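PDB 5MU5: DUF115 domain-containing protein from Magnetospirillum magneticum AMB-1, which is a Maf-type glycosyltransferase that probably attaches sugars to flagellin and is involved in the formation of bacterial flagella. Local coordinates for residues 244-256 and 367-379. Numbering follows the deposited sequence.
Sequences DEMEMTRASYKNM and YFRPALSSYALFS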
loop_
_atom_site.group_PDB
_atom_site.type_symbol
_atom_site.label_atom_id
_atom_site.label_comp_id
_atom_site.label_asym_id
_atom_site.label_seq_id
_atom_site.Cartn_x
_atom_site.Cartn_y
_atom_site.Cartn_z
ATOM N N ASP A 244 -8.401 -3.371 13.960
ATOM C CA ASP A 244 -6.939 -3.479 13.957
ATOM C C ASP A 244 -6.315 -2.148 14.380
ATOM O O ASP A 244 -5.317 -2.132 15.061
ATOM C CB ASP A 244 -6.410 -3.909 12.579
ATOM C CG ASP A 244 -6.942 -5.271 12.154
ATOM O OD1 ASP A 244 -6.945 -6.197 13.004
ATOM O OD2 ASP A 244 -7.381 -5.414 10.975
ATOM N N GLU A 245 -6.904 -1.030 13.980
ATOM C CA GLU A 245 -6.369 0.257 14.382
ATOM C C GLU A 245 -6.562 0.443 15.872
ATOM O O GLU A 245 -5.729 1.049 16.514
ATOM C CB GLU A 245 -6.998 1.405 13.605
ATOM C CG GLU A 245 -6.686 1.365 12.110
ATOM C CD GLU A 245 -5.217 1.605 11.770
ATOM O OE1 GLU A 245 -4.573 2.452 12.425
ATOM O OE2 GLU A 245 -4.715 0.963 10.813
ATOM N N MET A 246 -7.660 -0.074 16.420
ATOM C CA MET A 246 -7.865 -0.041 17.861
ATOM C C MET A 246 -6.745 -0.802 18.554
ATOM O O MET A 246 -6.157 -0.303 19.514
ATOM C CB MET A 246 -9.210 -0.637 18.265
ATOM C CG MET A 246 -10.404 0.236 17.947
ATOM S SD MET A 246 -11.933 -0.600 18.394
ATOM C CE MET A 246 -13.058 0.779 18.306
ATOM N N GLU A 247 -6.431 -1.994 18.064
ATOM C CA GLU A 247 -5.358 -2.771 18.672
ATOM C C GLU A 247 -3.978 -2.112 18.584
ATOM O O GLU A 247 -3.201 -2.211 19.517
ATOM C CB GLU A 247 -5.276 -4.161 18.062
ATOM C CG GLU A 247 -4.112 -5.018 18.566
ATOM C CD GLU A 247 -3.951 -5.015 20.083
ATOM O OE1 GLU A 247 -4.964 -4.792 20.788
ATOM O OE2 GLU A 247 -2.812 -5.226 20.582
ATOM N N MET A 248 -3.671 -1.475 17.456
ATOM C CA MET A 248 -2.361 -0.866 17.253
ATOM C C MET A 248 -2.185 0.256 18.241
ATOM O O MET A 248 -1.139 0.378 18.862
ATOM C CB MET A 248 -2.225 -0.252 15.860
ATOM C CG MET A 248 -2.261 -1.192 14.669
ATOM S SD MET A 248 -1.015 -2.476 14.671
ATOM C CE MET A 248 -1.867 -3.838 15.462
ATOM N N THR A 249 -3.217 1.088 18.335
ATOM C CA THR A 249 -3.214 2.249 19.195
ATOM C C THR A 249 -3.239 1.824 20.666
ATOM O O THR A 249 -2.598 2.476 21.489
ATOM C CB THR A 249 -4.382 3.203 18.837
ATOM O OG1 THR A 249 -4.154 3.769 17.550
ATOM C CG2 THR A 249 -4.510 4.332 19.814
ATOM N N ARG A 250 -3.953 0.749 21.002
ATOM C CA ARG A 250 -3.944 0.242 22.382
ATOM C C ARG A 250 -2.538 -0.265 22.769
ATOM O O ARG A 250 -2.018 0.057 23.834
ATOM C CB ARG A 250 -4.945 -0.884 22.567
ATOM C CG ARG A 250 -5.011 -1.432 23.983
ATOM C CD ARG A 250 -5.573 -2.839 23.997
ATOM N NE ARG A 250 -4.585 -3.778 23.477
ATOM C CZ ARG A 250 -3.622 -4.341 24.204
ATOM N NH1 ARG A 250 -3.516 -4.092 25.503
ATOM N NH2 ARG A 250 -2.762 -5.156 23.619
ATOM N N ALA A 251 -1.931 -1.051 21.893
ATOM C CA ALA A 251 -0.575 -1.549 22.130
ATOM C C ALA A 251 0.365 -0.376 22.373
ATOM O O ALA A 251 1.073 -0.339 23.364
ATOM C CB ALA A 251 -0.083 -2.385 20.941
ATOM N N SER A 252 0.341 0.591 21.468
ATOM C CA SER A 252 1.240 1.733 21.546
ATOM C C SER A 252 0.976 2.547 22.801
ATOM O O SER A 252 1.911 2.972 23.465
ATOM C CB SER A 252 1.110 2.604 20.301
ATOM O OG SER A 252 2.126 3.599 20.289
ATOM N N TYR A 253 -0.296 2.745 23.115
ATOM C CA TYR A 253 -0.697 3.470 24.309
ATOM C C TYR A 253 -0.059 2.804 25.525
ATOM O O TYR A 253 0.613 3.458 26.302
ATOM C CB TYR A 253 -2.221 3.463 24.442
ATOM C CG TYR A 253 -2.778 4.091 25.702
ATOM C CD1 TYR A 253 -2.682 3.441 26.931
ATOM C CD2 TYR A 253 -3.447 5.316 25.658
ATOM C CE1 TYR A 253 -3.198 4.006 28.076
ATOM C CE2 TYR A 253 -3.967 5.880 26.800
ATOM C CZ TYR A 253 -3.832 5.214 28.004
ATOM O OH TYR A 253 -4.359 5.750 29.147
ATOM N N LYS A 254 -0.244 1.495 25.662
ATOM C CA LYS A 254 0.263 0.771 26.830
ATOM C C LYS A 254 1.773 0.713 26.847
ATOM O O LYS A 254 2.368 0.755 27.893
ATOM C CB LYS A 254 -0.267 -0.651 26.864
ATOM C CG LYS A 254 -1.770 -0.747 26.910
ATOM C CD LYS A 254 -2.348 -0.214 28.188
ATOM C CE LYS A 254 -2.045 -1.159 29.327
ATOM N NZ LYS A 254 -2.710 -0.683 30.560
ATOM N N ASN A 255 2.385 0.592 25.682
ATOM C CA ASN A 255 3.830 0.566 25.605
ATOM C C ASN A 255 4.482 1.862 26.070
ATOM O O ASN A 255 5.581 1.837 26.590
ATOM C CB ASN A 255 4.273 0.274 24.175
ATOM C CG ASN A 255 4.205 -1.197 23.836
ATOM O OD1 ASN A 255 4.359 -2.040 24.714
ATOM N ND2 ASN A 255 3.997 -1.515 22.553
ATOM N N MET A 256 3.812 2.987 25.876
ATOM C CA MET A 256 4.420 4.277 26.159
ATOM C C MET A 256 3.950 4.977 27.408
ATOM O O MET A 256 4.582 5.931 27.826
ATOM C CB MET A 256 4.178 5.190 24.979
ATOM C CG MET A 256 4.986 4.786 23.769
ATOM S SD MET A 256 4.438 5.766 22.395
ATOM C CE MET A 256 5.000 7.404 22.902
ATOM N N TYR A 367 10.677 1.629 17.945
ATOM C CA TYR A 367 10.687 2.518 16.796
ATOM C C TYR A 367 9.212 2.666 16.406
ATOM O O TYR A 367 8.362 1.849 16.795
ATOM C CB TYR A 367 11.531 1.965 15.664
ATOM C CG TYR A 367 10.898 0.821 14.925
ATOM C CD1 TYR A 367 11.042 -0.470 15.357
ATOM C CD2 TYR A 367 10.135 1.051 13.790
ATOM C CE1 TYR A 367 10.433 -1.523 14.673
ATOM C CE2 TYR A 367 9.538 0.017 13.101
ATOM C CZ TYR A 367 9.683 -1.264 13.548
ATOM O OH TYR A 367 9.092 -2.277 12.829
ATOM N N PHE A 368 8.906 3.717 15.668
ATOM C CA PHE A 368 7.536 3.991 15.288
ATOM C C PHE A 368 7.236 3.495 13.899
ATOM O O PHE A 368 7.817 3.936 12.911
ATOM C CB PHE A 368 7.205 5.467 15.487
ATOM C CG PHE A 368 7.138 5.813 16.914
ATOM C CD1 PHE A 368 8.283 6.126 17.600
ATOM C CD2 PHE A 368 5.950 5.677 17.607
ATOM C CE1 PHE A 368 8.241 6.360 18.951
ATOM C CE2 PHE A 368 5.888 5.940 18.961
ATOM C CZ PHE A 368 7.041 6.278 19.634
ATOM N N ARG A 369 6.334 2.524 13.847
ATOM C CA ARG A 369 5.961 1.942 12.595
ATOM C C ARG A 369 4.963 2.845 11.856
ATOM O O ARG A 369 3.909 3.149 12.378
ATOM C CB ARG A 369 5.394 0.551 12.803
ATOM C CG ARG A 369 5.463 -0.181 11.508
ATOM C CD ARG A 369 4.906 -1.566 11.552
ATOM N NE ARG A 369 5.142 -2.146 10.234
ATOM C CZ ARG A 369 4.796 -3.369 9.883
ATOM N NH1 ARG A 369 4.207 -4.155 10.765
ATOM N NH2 ARG A 369 5.049 -3.804 8.651
ATOM N N PRO A 370 5.308 3.273 10.638
ATOM C CA PRO A 370 4.481 4.248 9.938
ATOM C C PRO A 370 3.161 3.706 9.381
ATOM O O PRO A 370 2.895 2.509 9.455
ATOM C CB PRO A 370 5.402 4.742 8.807
ATOM C CG PRO A 370 6.389 3.650 8.590
ATOM C CD PRO A 370 6.537 2.931 9.895
ATOM N N ALA A 371 2.322 4.610 8.878
ATOM C CA ALA A 371 1.095 4.229 8.170
ATOM C C ALA A 371 0.061 3.513 9.049
ATOM O O ALA A 371 -0.600 2.570 8.613
ATOM C CB ALA A 371 1.441 3.373 6.937
ATOM N N LEU A 372 -0.081 3.977 10.281
ATOM C CA LEU A 372 -1.028 3.397 11.228
ATOM C C LEU A 372 -1.543 4.520 12.096
ATOM O O LEU A 372 -0.910 5.557 12.185
ATOM C CB LEU A 372 -0.349 2.342 12.117
ATOM C CG LEU A 372 0.203 1.079 11.446
ATOM C CD1 LEU A 372 1.107 0.286 12.392
ATOM C CD2 LEU A 372 -0.915 0.185 10.947
ATOM N N SER A 373 -2.687 4.301 12.737
ATOM C CA SER A 373 -3.238 5.253 13.692
ATOM C C SER A 373 -2.248 5.530 14.836
ATOM O O SER A 373 -2.149 6.639 15.314
ATOM C CB SER A 373 -4.538 4.703 14.294
ATOM O OG SER A 373 -4.313 3.455 14.953
ATOM N N SER A 374 -1.517 4.508 15.255
ATOM C CA SER A 374 -0.537 4.628 16.320
ATOM C C SER A 374 0.637 5.522 15.925
ATOM O O SER A 374 1.258 6.136 16.784
ATOM C CB SER A 374 -0.025 3.240 16.686
ATOM O OG SER A 374 0.319 2.522 15.511
ATOM N N TYR A 375 0.957 5.571 14.634
ATOM C CA TYR A 375 2.029 6.438 14.164
ATOM C C TYR A 375 1.597 7.891 14.297
ATOM O O TYR A 375 2.287 8.715 14.891
ATOM C CB TYR A 375 2.391 6.146 12.704
ATOM C CG TYR A 375 3.547 6.985 12.244
ATOM C CD1 TYR A 375 4.859 6.622 12.566
ATOM C CD2 TYR A 375 3.343 8.162 11.515
ATOM C CE1 TYR A 375 5.932 7.389 12.165
ATOM C CE2 TYR A 375 4.412 8.947 11.119
ATOM C CZ TYR A 375 5.706 8.556 11.453
ATOM O OH TYR A 375 6.786 9.320 11.074
ATOM N N ALA A 376 0.427 8.196 13.760
ATOM C CA ALA A 376 -0.063 9.550 13.762
ATOM C C ALA A 376 -0.268 10.049 15.176
ATOM O O ALA A 376 -0.053 11.208 15.460
ATOM C CB ALA A 376 -1.370 9.627 12.984
ATOM N N LEU A 377 -0.687 9.177 16.074
ATOM C CA LEU A 377 -1.023 9.630 17.403
ATOM C C LEU A 377 0.237 9.766 18.277
ATOM O O LEU A 377 0.437 10.794 18.929
ATOM C CB LEU A 377 -2.054 8.682 18.011
ATOM C CG LEU A 377 -2.976 9.275 19.080
ATOM C CD1 LEU A 377 -4.027 8.251 19.494
ATOM C CD2 LEU A 377 -2.181 9.734 20.296
ATOM N N PHE A 378 1.109 8.758 18.226
ATOM C CA PHE A 378 2.234 8.640 19.160
ATOM C C PHE A 378 3.650 8.943 18.666
ATOM O O PHE A 378 4.552 9.120 19.489
ATOM C CB PHE A 378 2.230 7.237 19.771
ATOM C CG PHE A 378 1.117 7.005 20.742
ATOM C CD1 PHE A 378 1.079 7.693 21.937
ATOM C CD2 PHE A 378 0.132 6.069 20.481
ATOM C CE1 PHE A 378 0.059 7.480 22.845
ATOM C CE2 PHE A 378 -0.893 5.853 21.386
ATOM C CZ PHE A 378 -0.930 6.562 22.567
ATOM N N SER A 379 3.881 8.960 17.360
ATOM C CA SER A 379 5.222 9.246 16.853
ATOM C C SER A 379 5.633 10.655 17.203
ATOM O O SER A 379 4.862 11.577 16.992
ATOM C CB SER A 379 5.298 9.110 15.347
ATOM O OG SER A 379 6.620 9.339 14.895
HETATM O O HOH W 1 -3.316 1.935 8.720
#
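E245 reaches from helix 244-256 to the N-terminal end of helix 373-378, where its OE1 accepts two hydrogen bonds from one residue. The backbone N of S373 meets OE1 nearly head-on along the C-O bond (2.7 Å, N-H...O angle 156°), while S373 OG donates to OE1 at 2.7 Å from the anti side, somewhat out of the carboxylate plane. A bend at chi2 (-67°) swings the carboxylate across to the start of this helix, which would be expected to favour its negative charge. OE2 takes a water that also donates to A371 O. T249 OG1 lies 2.6 Å from S373 OG, extending the polar cluster. An alanine in place of E245 would probably leave the S373 N-H and hydroxyl without their shared acceptor and the water without one of its partners.

Apolar packing takes over farther along. T249 fits as a knob among S373, S374, L377 and F378, with its methyl CG2 turned to L377 CD1. F378 is the reciprocal knob, lodged among T249, S252, Y253 and M256; its CZ abuts Y253 CB at 3.8 Å. M256 SD makes two Met-aromatic contacts: it lies at the F368 ring edge, 3.7 Å from CE2, and obliquely to the F378 ring, 4.5 Å from the centroid. S252 OG, 3.2 Å from F378 CD2, bonds to N351.

The helix axes pass 8.6 Å apart at -42°. This is knobs-into-holes packing joined to a buried carboxylate at a helix's first turn, and it seats the short helix following strand 363-367 of the mixed sheet against helix 242-257.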